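Local coordinates for protein Gp6 (Enterobacteria phage HK97, PDB 3JVO) that completes the phage head as part of the head-tail connector, forming a thirteen-membered ring with an open central channel for DNA ejection, at residues G[7-11]-G[12-16]; G[35-38]-G[39-43]; G[84-87]-G[88-91]. All blocks are in the same frame, centred on the assembly; numbering follows the deposited sequence.

Contact 1: G[7-11]-G[12-16]; sequences DVISL and SLFKQ
An N-terminal helix cap joins Ser-10 to Leu-13 where the chain leaves the short helix 5-8 and enters helix 11-17. Leu-13 N donates to Ser-10 OG across 3.1 Å with an N-H...O angle of 157°. The serine hydroxyl can meet that amide because chi1 of 71° sets OG between its own backbone N and carbonyl carbon. The carbonyl of the same residue begins the helical bonding, Phe-14 N approaching Ser-10 O in the carbonyl plane at 3.1 Å.

One residue before the cap, Ile-9 reaches forward to Phe-14, so an apolar pair straddles the N-cap. These are the N' and N4 positions, and the pairing is a hydrophobic staple, here built together with the Ser-10 cap. Ile-9 CG2 rides over one face of the phenyl ring, 3.9 Å from the Phe-14 centroid and 16° off the ring normal, displaced toward the rim. Nearer the rim, Ile-9 CB sits 3.6 Å from Phe-14 CE2, the two side chains crossing at roughly a right angle. The same Ile-9 methyl, CG2, also meets Leu-13 CB at 3.6 Å, so it fills the angle between two consecutive helix residues.

One turn apart on the helix, Leu-11 CG lies 3.9 Å from Lys-15 CE. A bend at chi3 shapes the lysine chain, whose NZ forms salt bridges with Asp-23 and Asp-26. Phe-14 goes inward against Val-63, Leu-64 and Phe-67 of helix 57-72, whereas Leu-13 packs on Leu-28 of a neighbouring subunit.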
ATOM      1  N   ASP G   7       7.638 -48.994 -14.041  1.00 32.22           N
ATOM      2  CA  ASP G   7       7.493 -49.578 -15.380  1.00 32.18           C
ATOM      3  C   ASP G   7       6.923 -48.570 -16.348  1.00 32.06           C
ATOM      4  O   ASP G   7       6.965 -48.777 -17.561  1.00 32.22           O
ATOM      5  CB  ASP G   7       6.545 -50.775 -15.359  1.00 32.71           C
ATOM      6  CG  ASP G   7       7.125 -51.985 -14.652  1.00 33.54           C
ATOM      7  OD1 ASP G   7       8.374 -52.109 -14.583  1.00 34.45           O
ATOM      8  OD2 ASP G   7       6.310 -52.818 -14.174  1.00 34.06           O
ATOM      9  N   VAL G   8       6.341 -47.505 -15.800  1.00 31.64           N
ATOM     10  CA  VAL G   8       5.750 -46.404 -16.563  1.00 31.05           C
ATOM     11  C   VAL G   8       6.815 -45.307 -16.768  1.00 31.11           C
ATOM     12  O   VAL G   8       7.048 -44.868 -17.881  1.00 31.24           O
ATOM     13  CB  VAL G   8       4.490 -45.847 -15.822  1.00 31.19           C
ATOM     14  CG1 VAL G   8       3.845 -44.683 -16.575  1.00 30.76           C
ATOM     15  CG2 VAL G   8       3.456 -46.961 -15.572  1.00 31.00           C
ATOM     16  N   ILE G   9       7.462 -44.869 -15.683  1.00 31.22           N
ATOM     17  CA  ILE G   9       8.549 -43.899 -15.755  1.00 30.61           C
ATOM     18  C   ILE G   9       9.688 -44.426 -14.926  1.00 30.65           C
ATOM     19  O   ILE G   9       9.529 -44.663 -13.730  1.00 30.48           O
ATOM     20  CB  ILE G   9       8.149 -42.538 -15.158  1.00 30.35           C
ATOM     21  CG1 ILE G   9       6.945 -41.955 -15.884  1.00 30.49           C
ATOM     22  CG2 ILE G   9       9.356 -41.545 -15.174  1.00 29.96           C
ATOM     23  CD1 ILE G   9       6.311 -40.773 -15.157  1.00 30.73           C
ATOM     24  N   SER G  10      10.853 -44.580 -15.538  1.00 30.53           N
ATOM     25  CA  SER G  10      12.003 -45.142 -14.822  1.00 31.10           C
ATOM     26  C   SER G  10      12.455 -44.248 -13.665  1.00 30.47           C
ATOM     27  O   SER G  10      12.224 -43.045 -13.663  1.00 30.03           O
ATOM     28  CB  SER G  10      13.162 -45.349 -15.781  1.00 31.20           C
ATOM     29  OG  SER G  10      13.686 -44.082 -16.151  1.00 32.86           O
ATOM     30  N   LEU G  11      13.103 -44.854 -12.681  1.00 30.32           N
ATOM     31  CA  LEU G  11      13.671 -44.121 -11.553  1.00 31.04           C
ATOM     32  C   LEU G  11      14.674 -43.068 -12.021  1.00 30.90           C
ATOM     33  O   LEU G  11      14.727 -41.962 -11.481  1.00 30.57           O
ATOM     34  CB  LEU G  11      14.353 -45.098 -10.582  1.00 30.62           C
ATOM     35  CG  LEU G  11      14.983 -44.504  -9.325  1.00 32.38           C
ATOM     36  CD1 LEU G  11      13.937 -43.749  -8.544  1.00 31.65           C
ATOM     37  CD2 LEU G  11      15.607 -45.615  -8.447  1.00 32.01           C
ATOM     38  N   SER G  12      15.473 -43.434 -13.018  1.00 30.94           N
ATOM     39  CA  SER G  12      16.390 -42.521 -13.669  1.00 31.58           C
ATOM     40  C   SER G  12      15.689 -41.260 -14.185  1.00 31.29           C
ATOM     41  O   SER G  12      16.182 -40.160 -13.993  1.00 31.78           O
ATOM     42  CB  SER G  12      17.087 -43.234 -14.828  1.00 32.26           C
ATOM     43  OG  SER G  12      17.970 -42.348 -15.492  1.00 35.02           O
ATOM     44  N   LEU G  13      14.538 -41.423 -14.834  1.00 30.86           N
ATOM     45  CA  LEU G  13      13.760 -40.278 -15.300  1.00 30.02           C
ATOM     46  C   LEU G  13      13.191 -39.430 -14.165  1.00 29.51           C
ATOM     47  O   LEU G  13      13.246 -38.204 -14.238  1.00 30.07           O
ATOM     48  CB  LEU G  13      12.655 -40.710 -16.250  1.00 30.39           C
ATOM     49  CG  LEU G  13      13.022 -40.888 -17.727  1.00 31.13           C
ATOM     50  CD1 LEU G  13      11.786 -41.335 -18.478  1.00 32.78           C
ATOM     51  CD2 LEU G  13      13.530 -39.602 -18.335  1.00 30.80           C
ATOM     52  N   PHE G  14      12.658 -40.063 -13.121  1.00 28.11           N
ATOM     53  CA  PHE G  14      12.197 -39.304 -11.943  1.00 27.64           C
ATOM     54  C   PHE G  14      13.312 -38.427 -11.376  1.00 27.44           C
ATOM     55  O   PHE G  14      13.085 -37.265 -11.071  1.00 28.10           O
ATOM     56  CB  PHE G  14      11.672 -40.216 -10.840  1.00 26.96           C
ATOM     57  CG  PHE G  14      10.296 -40.687 -11.066  1.00 26.71           C
ATOM     58  CD1 PHE G  14       9.218 -39.793 -11.020  1.00 27.01           C
ATOM     59  CD2 PHE G  14      10.049 -42.036 -11.340  1.00 27.09           C
ATOM     60  CE1 PHE G  14       7.923 -40.229 -11.249  1.00 26.36           C
ATOM     61  CE2 PHE G  14       8.748 -42.481 -11.567  1.00 26.85           C
ATOM     62  CZ  PHE G  14       7.678 -41.573 -11.522  1.00 26.33           C
ATOM     63  N   LYS G  15      14.516 -38.980 -11.272  1.00 26.70           N
ATOM     64  CA  LYS G  15      15.652 -38.236 -10.761  1.00 26.66           C
ATOM     65  C   LYS G  15      16.052 -37.068 -11.641  1.00 25.97           C
ATOM     66  O   LYS G  15      16.469 -36.035 -11.137  1.00 25.34           O
ATOM     67  CB  LYS G  15      16.849 -39.148 -10.563  1.00 26.89           C
ATOM     68  CG  LYS G  15      16.693 -40.135  -9.394  1.00 29.17           C
ATOM     69  CD  LYS G  15      18.070 -40.716  -9.071  1.00 30.47           C
ATOM     70  CE  LYS G  15      17.998 -42.173  -8.739  1.00 34.78           C
ATOM     71  NZ  LYS G  15      19.367 -42.821  -8.569  1.00 35.43           N
ATOM     72  N   GLN G  16      15.949 -37.241 -12.953  1.00 25.36           N
ATOM     73  CA  GLN G  16      16.199 -36.143 -13.882  1.00 25.44           C
ATOM     74  C   GLN G  16      15.131 -35.045 -13.759  1.00 25.24           C
ATOM     75  O   GLN G  16      15.439 -33.878 -13.901  1.00 25.54           O
ATOM     76  CB  GLN G  16      16.277 -36.669 -15.316  1.00 25.23           C
ATOM     77  CG  GLN G  16      17.540 -37.516 -15.567  1.00 28.04           C
ATOM     78  CD  GLN G  16      17.561 -38.139 -16.937  1.00 31.30           C
ATOM     79  OE1 GLN G  16      16.597 -38.056 -17.688  1.00 34.89           O
ATOM     80  NE2 GLN G  16      18.671 -38.759 -17.278  1.00 33.09           N
TER

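Contact 2: G[35-38]-G[39-43]; sequences AAFD and YCMRW
Met-41, present as selenomethionine, lays its CG over the centre of one face of the Phe-37 ring, one helical turn earlier in helix 26-44. The CG-to-centroid distance for Met-41 over Phe-37 is 3.7 Å, only 12° off the normal, which makes this a CH-pi contact. Selenium takes a more slanting approach, with Met-41 SE 4.3 Å from the Phe-37 centroid, a Met-aromatic contact. Beyond it the terminal methyl comes down near the rim, Met-41 CE lying 3.7 Å from Phe-37 CE1. Two torsions make this possible: the phenylalanine carries CG anti to its nitrogen (chi1 -176°), and the methionine chain folds back at chi2 (-62°) instead of running straight on. Beneath the pair, Met-41 N donates to Phe-37 O at 2.9 Å, nearly along the C=O axis.

A second i, i+4 pair, Asp-38 and Arg-42, illustrates how opposite charges at this spacing need not form a salt bridge. The side chains lie alongside and point the same way, but Asp-38 OD1 stays 5.8 Å from Arg-42 NE; its closer neighbour is Arg-42 CG, at 3.9 Å. The carboxylate is instead engaged across the subunit boundary, where OD2 accepts from Ala-58 N of an adjacent subunit.

These turns belong to helix 26-44, which is packed against three other helices of its chain. Phe-37 meets Val-5 and Val-8 of helix 5-8, Ala-36 and Cys-40 lean on Val-66, Phe-67 and Val-63 of helix 57-72, and Tyr-39, Cys-40 and Trp-43 touch Met-92 of helix 87-93.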
ATOM      1  N   ALA G  35       3.502 -42.562  -4.665  1.00 26.20           N
ATOM      2  CA  ALA G  35       2.454 -41.711  -4.144  1.00 25.73           C
ATOM      3  C   ALA G  35       1.857 -40.859  -5.257  1.00 26.46           C
ATOM      4  O   ALA G  35       0.645 -40.710  -5.339  1.00 26.57           O
ATOM      5  CB  ALA G  35       2.988 -40.828  -3.032  1.00 26.19           C
ATOM      6  N   ALA G  36       2.709 -40.283  -6.103  1.00 26.19           N
ATOM      7  CA  ALA G  36       2.241 -39.432  -7.196  1.00 27.20           C
ATOM      8  C   ALA G  36       1.432 -40.225  -8.210  1.00 27.70           C
ATOM      9  O   ALA G  36       0.435 -39.738  -8.746  1.00 27.98           O
ATOM     10  CB  ALA G  36       3.400 -38.780  -7.874  1.00 26.66           C
ATOM     11  N   PHE G  37       1.894 -41.435  -8.501  1.00 27.95           N
ATOM     12  CA  PHE G  37       1.220 -42.291  -9.459  1.00 28.70           C
ATOM     13  C   PHE G  37      -0.127 -42.736  -8.917  1.00 28.79           C
ATOM     14  O   PHE G  37      -1.138 -42.641  -9.623  1.00 29.28           O
ATOM     15  CB  PHE G  37       2.087 -43.498  -9.792  1.00 28.62           C
ATOM     16  CG  PHE G  37       1.510 -44.395 -10.864  1.00 29.11           C
ATOM     17  CD1 PHE G  37       1.440 -43.972 -12.199  1.00 30.38           C
ATOM     18  CD2 PHE G  37       1.091 -45.683 -10.548  1.00 30.77           C
ATOM     19  CE1 PHE G  37       0.910 -44.826 -13.197  1.00 31.27           C
ATOM     20  CE2 PHE G  37       0.569 -46.544 -11.532  1.00 30.11           C
ATOM     21  CZ  PHE G  37       0.478 -46.114 -12.852  1.00 29.77           C
ATOM     22  N   ASP G  38      -0.137 -43.212  -7.674  1.00 28.29           N
ATOM     23  CA  ASP G  38      -1.366 -43.608  -6.983  1.00 29.00           C
ATOM     24  C   ASP G  38      -2.393 -42.462  -7.032  1.00 29.34           C
ATOM     25  O   ASP G  38      -3.558 -42.651  -7.389  1.00 29.60           O
ATOM     26  CB  ASP G  38      -1.043 -44.012  -5.538  1.00 28.39           C
ATOM     27  CG  ASP G  38      -2.287 -44.397  -4.735  1.00 30.03           C
ATOM     28  OD1 ASP G  38      -3.162 -45.090  -5.287  1.00 32.13           O
ATOM     29  OD2 ASP G  38      -2.390 -44.027  -3.548  1.00 29.73           O
ATOM     30  N   TYR G  39      -1.937 -41.258  -6.715  1.00 29.84           N
ATOM     31  CA  TYR G  39      -2.807 -40.083  -6.717  1.00 30.47           C
ATOM     32  C   TYR G  39      -3.376 -39.814  -8.114  1.00 30.73           C
ATOM     33  O   TYR G  39      -4.593 -39.671  -8.273  1.00 30.31           O
ATOM     34  CB  TYR G  39      -2.051 -38.859  -6.180  1.00 30.50           C
ATOM     35  CG  TYR G  39      -2.838 -37.575  -6.275  1.00 31.78           C
ATOM     36  CD1 TYR G  39      -3.774 -37.238  -5.302  1.00 32.05           C
ATOM     37  CD2 TYR G  39      -2.657 -36.708  -7.352  1.00 29.52           C
ATOM     38  CE1 TYR G  39      -4.516 -36.076  -5.406  1.00 33.92           C
ATOM     39  CE2 TYR G  39      -3.383 -35.551  -7.464  1.00 32.26           C
ATOM     40  CZ  TYR G  39      -4.310 -35.241  -6.496  1.00 33.32           C
ATOM     41  OH  TYR G  39      -5.024 -34.082  -6.616  1.00 35.33           O
ATOM     42  N   CYS G  40      -2.505 -39.756  -9.126  1.00 30.52           N
ATOM     43  CA  CYS G  40      -2.975 -39.454 -10.473  1.00 32.07           C
ATOM     44  C   CYS G  40      -3.915 -40.527 -11.038  1.00 32.50           C
ATOM     45  O   CYS G  40      -4.899 -40.186 -11.689  1.00 32.96           O
ATOM     46  CB  CYS G  40      -1.820 -39.170 -11.434  1.00 31.55           C
ATOM     47  SG  CYS G  40      -0.893 -37.665 -11.019  1.00 34.62           S
HETATM   48  N   MSE G  41      -3.613 -41.800 -10.780  1.00 33.47           N
HETATM   49  CA  MSE G  41      -4.482 -42.929 -11.131  1.00 35.08           C
HETATM   50  C   MSE G  41      -5.876 -42.860 -10.489  1.00 35.55           C
HETATM   51  O   MSE G  41      -6.881 -43.045 -11.172  1.00 35.64           O
HETATM   52  CB  MSE G  41      -3.830 -44.260 -10.749  1.00 35.16           C
HETATM   53  CG  MSE G  41      -2.587 -44.607 -11.542  1.00 39.37           C
HETATM   54 SE   MSE G  41      -2.960 -44.798 -13.469  0.75 48.81          SE
HETATM   55  CE  MSE G  41      -2.258 -43.142 -14.119  1.00 47.15           C
ATOM     56  N   ARG G  42      -5.937 -42.621  -9.182  1.00 36.03           N
ATOM     57  CA  ARG G  42      -7.221 -42.510  -8.501  1.00 37.61           C
ATOM     58  C   ARG G  42      -8.015 -41.347  -9.068  1.00 37.72           C
ATOM     59  O   ARG G  42      -9.204 -41.473  -9.332  1.00 37.53           O
ATOM     60  CB  ARG G  42      -7.046 -42.354  -6.992  1.00 37.96           C
ATOM     61  CG  ARG G  42      -6.608 -43.622  -6.262  1.00 41.89           C
ATOM     62  CD  ARG G  42      -7.737 -44.624  -6.069  1.00 47.71           C
ATOM     63  NE  ARG G  42      -8.902 -44.041  -5.394  1.00 52.12           N
ATOM     64  CZ  ARG G  42      -9.735 -44.718  -4.600  1.00 54.76           C
ATOM     65  NH1 ARG G  42      -9.532 -46.009  -4.345  1.00 55.78           N
ATOM     66  NH2 ARG G  42     -10.772 -44.100  -4.041  1.00 56.01           N
ATOM     67  N   TRP G  43      -7.324 -40.235  -9.306  1.00 38.59           N
ATOM     68  CA  TRP G  43      -7.948 -39.023  -9.799  1.00 39.26           C
ATOM     69  C   TRP G  43      -8.534 -39.203 -11.188  1.00 39.48           C
ATOM     70  O   TRP G  43      -9.652 -38.778 -11.425  1.00 39.32           O
ATOM     71  CB  TRP G  43      -6.950 -37.887  -9.813  1.00 40.00           C
ATOM     72  CG  TRP G  43      -7.580 -36.563  -9.869  1.00 41.36           C
ATOM     73  CD1 TRP G  43      -7.864 -35.749  -8.803  1.00 43.74           C
ATOM     74  CD2 TRP G  43      -8.010 -35.856 -11.048  1.00 43.51           C
ATOM     75  NE1 TRP G  43      -8.435 -34.567  -9.250  1.00 44.72           N
ATOM     76  CE2 TRP G  43      -8.544 -34.613 -10.621  1.00 44.64           C
ATOM     77  CE3 TRP G  43      -8.002 -36.151 -12.424  1.00 43.45           C
ATOM     78  CZ2 TRP G  43      -9.060 -33.660 -11.528  1.00 42.71           C
ATOM     79  CZ3 TRP G  43      -8.530 -35.202 -13.326  1.00 42.85           C
ATOM     80  CH2 TRP G  43      -9.035 -33.970 -12.868  1.00 42.02           C
TER

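Contact 3: G[84-87]-G[88-91]; sequences ENAA and AERM
The guanidinium of Arg-90 has the methyl of Ala-86 over the centre of one face, with Ala-86 CB 3.6 Å from Arg-90 CZ. Its NH1 makes a long, weak ion pair with Glu-84 OE2 of a neighbouring subunit. The group reaches this position by doubling back along the chain: CG of Arg-90 lies anti to its carbonyl carbon (chi1 -74°), and the chain then runs extended from CG to NE past the first turn of helix 87-93.

That turn is opened by an Asx turn, in which Asn-85 precedes the helix and its side-chain carbonyl caps an incoming amide. Ala-87 N donates to Asn-85 OD1 at 2.9 Å, from above the amide plane and 40° out of it. A second donor, Gln-77 NE2 of a further subunit, shares OD1, while Asn-85 ND2 is spent on Thr-75 O of the same neighbouring subunit that supplies Glu-84. Buried at a junction of three subunits, both polar ends of the asparagine amide are thus satisfied, and its rotation is fixed by partners at either end. The backbone adds a weak bond from Ala-88 N to Asn-85 O, 3.4 Å long.

Regular helical bonding follows from Ala-86, whose O accepts from Arg-90 N at 3.1 Å. The same residue therefore receives the arginine backbone on its carbonyl and the arginine head on its methyl. The aliphatic part of Glu-89 also comes in beside that carbonyl, its CG lying 3.4 Å from Ala-86 O.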
ATOM      1  N   GLU G  84      -0.781 -23.147  -6.830  1.00 41.25           N
ATOM      2  CA  GLU G  84      -1.041 -24.283  -7.688  1.00 41.92           C
ATOM      3  C   GLU G  84      -0.470 -24.017  -9.081  1.00 40.24           C
ATOM      4  O   GLU G  84      -0.606 -22.925  -9.610  1.00 40.46           O
ATOM      5  CB  GLU G  84      -2.533 -24.614  -7.729  1.00 42.79           C
ATOM      6  CG  GLU G  84      -2.931 -25.473  -8.934  1.00 47.59           C
ATOM      7  CD  GLU G  84      -3.977 -26.519  -8.601  1.00 52.30           C
ATOM      8  OE1 GLU G  84      -5.183 -26.172  -8.514  1.00 55.34           O
ATOM      9  OE2 GLU G  84      -3.586 -27.699  -8.443  1.00 52.82           O
ATOM     10  N   ASN G  85       0.230 -25.006  -9.630  1.00 38.40           N
ATOM     11  CA  ASN G  85       0.603 -24.986 -11.043  1.00 36.32           C
ATOM     12  C   ASN G  85      -0.503 -25.724 -11.809  1.00 35.51           C
ATOM     13  O   ASN G  85      -0.708 -26.918 -11.623  1.00 35.63           O
ATOM     14  CB  ASN G  85       1.987 -25.631 -11.241  1.00 35.93           C
ATOM     15  CG  ASN G  85       2.319 -25.914 -12.701  1.00 33.93           C
ATOM     16  OD1 ASN G  85       1.528 -25.655 -13.591  1.00 35.11           O
ATOM     17  ND2 ASN G  85       3.492 -26.458 -12.941  1.00 31.38           N
ATOM     18  N   ALA G  86      -1.217 -24.986 -12.656  1.00 34.88           N
ATOM     19  CA  ALA G  86      -2.407 -25.460 -13.387  1.00 34.01           C
ATOM     20  C   ALA G  86      -2.146 -26.648 -14.303  1.00 33.88           C
ATOM     21  O   ALA G  86      -3.053 -27.434 -14.564  1.00 34.27           O
ATOM     22  CB  ALA G  86      -3.010 -24.317 -14.197  1.00 33.72           C
ATOM     23  N   ALA G  87      -0.914 -26.778 -14.787  1.00 33.48           N
ATOM     24  CA  ALA G  87      -0.554 -27.843 -15.727  1.00 33.96           C
ATOM     25  C   ALA G  87      -0.874 -29.257 -15.212  1.00 33.97           C
ATOM     26  O   ALA G  87      -1.262 -30.113 -15.995  1.00 33.65           O
ATOM     27  CB  ALA G  87       0.915 -27.744 -16.124  1.00 33.73           C
ATOM     28  N   ALA G  88      -0.724 -29.493 -13.905  1.00 34.33           N
ATOM     29  CA  ALA G  88      -0.948 -30.832 -13.345  1.00 34.94           C
ATOM     30  C   ALA G  88      -2.396 -31.300 -13.486  1.00 35.20           C
ATOM     31  O   ALA G  88      -2.617 -32.365 -14.053  1.00 35.03           O
ATOM     32  CB  ALA G  88      -0.483 -30.922 -11.878  1.00 35.12           C
ATOM     33  N   GLU G  89      -3.361 -30.518 -12.981  1.00 35.68           N
ATOM     34  CA  GLU G  89      -4.789 -30.863 -13.140  1.00 37.48           C
ATOM     35  C   GLU G  89      -5.239 -30.883 -14.601  1.00 36.37           C
ATOM     36  O   GLU G  89      -6.008 -31.749 -14.988  1.00 36.20           O
ATOM     37  CB  GLU G  89      -5.728 -29.987 -12.274  1.00 37.86           C
ATOM     38  CG  GLU G  89      -5.555 -28.458 -12.434  1.00 44.67           C
ATOM     39  CD  GLU G  89      -6.701 -27.764 -13.219  1.00 51.60           C
ATOM     40  OE1 GLU G  89      -7.510 -28.476 -13.886  1.00 53.27           O
ATOM     41  OE2 GLU G  89      -6.776 -26.498 -13.166  1.00 52.92           O
ATOM     42  N   ARG G  90      -4.746 -29.941 -15.405  1.00 35.77           N
ATOM     43  CA  ARG G  90      -5.082 -29.898 -16.832  1.00 36.26           C
ATOM     44  C   ARG G  90      -4.592 -31.136 -17.584  1.00 35.93           C
ATOM     45  O   ARG G  90      -5.340 -31.724 -18.350  1.00 35.14           O
ATOM     46  CB  ARG G  90      -4.596 -28.588 -17.486  1.00 35.98           C
ATOM     47  CG  ARG G  90      -5.484 -27.415 -17.078  1.00 38.34           C
ATOM     48  CD  ARG G  90      -4.927 -26.045 -17.416  1.00 44.68           C
ATOM     49  NE  ARG G  90      -5.755 -25.019 -16.769  1.00 49.36           N
ATOM     50  CZ  ARG G  90      -5.503 -23.708 -16.748  1.00 52.07           C
ATOM     51  NH1 ARG G  90      -4.433 -23.196 -17.354  1.00 53.66           N
ATOM     52  NH2 ARG G  90      -6.331 -22.900 -16.107  1.00 53.08           N
HETATM   53  N   MSE G  91      -3.359 -31.555 -17.322  1.00 36.67           N
HETATM   54  CA  MSE G  91      -2.835 -32.793 -17.900  1.00 38.38           C
HETATM   55  C   MSE G  91      -3.723 -33.989 -17.542  1.00 39.40           C
HETATM   56  O   MSE G  91      -3.925 -34.866 -18.358  1.00 38.52           O
HETATM   57  CB  MSE G  91      -1.421 -33.078 -17.390  1.00 38.92           C
HETATM   58  CG  MSE G  91      -0.344 -32.090 -17.830  1.00 40.52           C
HETATM   59 SE   MSE G  91       0.200 -32.478 -19.638  0.75 45.50          SE
HETATM   60  CE  MSE G  91       2.014 -32.012 -19.277  1.00 42.66           C
TER

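How the contacts relate
Following the chain from the N terminus, contact 1 spans the joint between helices 5-8 and 11-17, contact 2 lies within helix 26-44, and contact 3 marks the entry to helix 87-93. All three are local and come in series, so none encloses a long loop, nests or crosses. Contacts 1 and 2 touch directly, Val-8 CG2 lying 4.1 Å from Phe-37 CE1. Helix 57-72 joins all three: Val-63 meets both Phe-14 and Cys-40, while Leu-65 receives Ala-88. Contacts 2 and 3 do not touch within the chain, but Tyr-39 packs on Met-91 of another subunit.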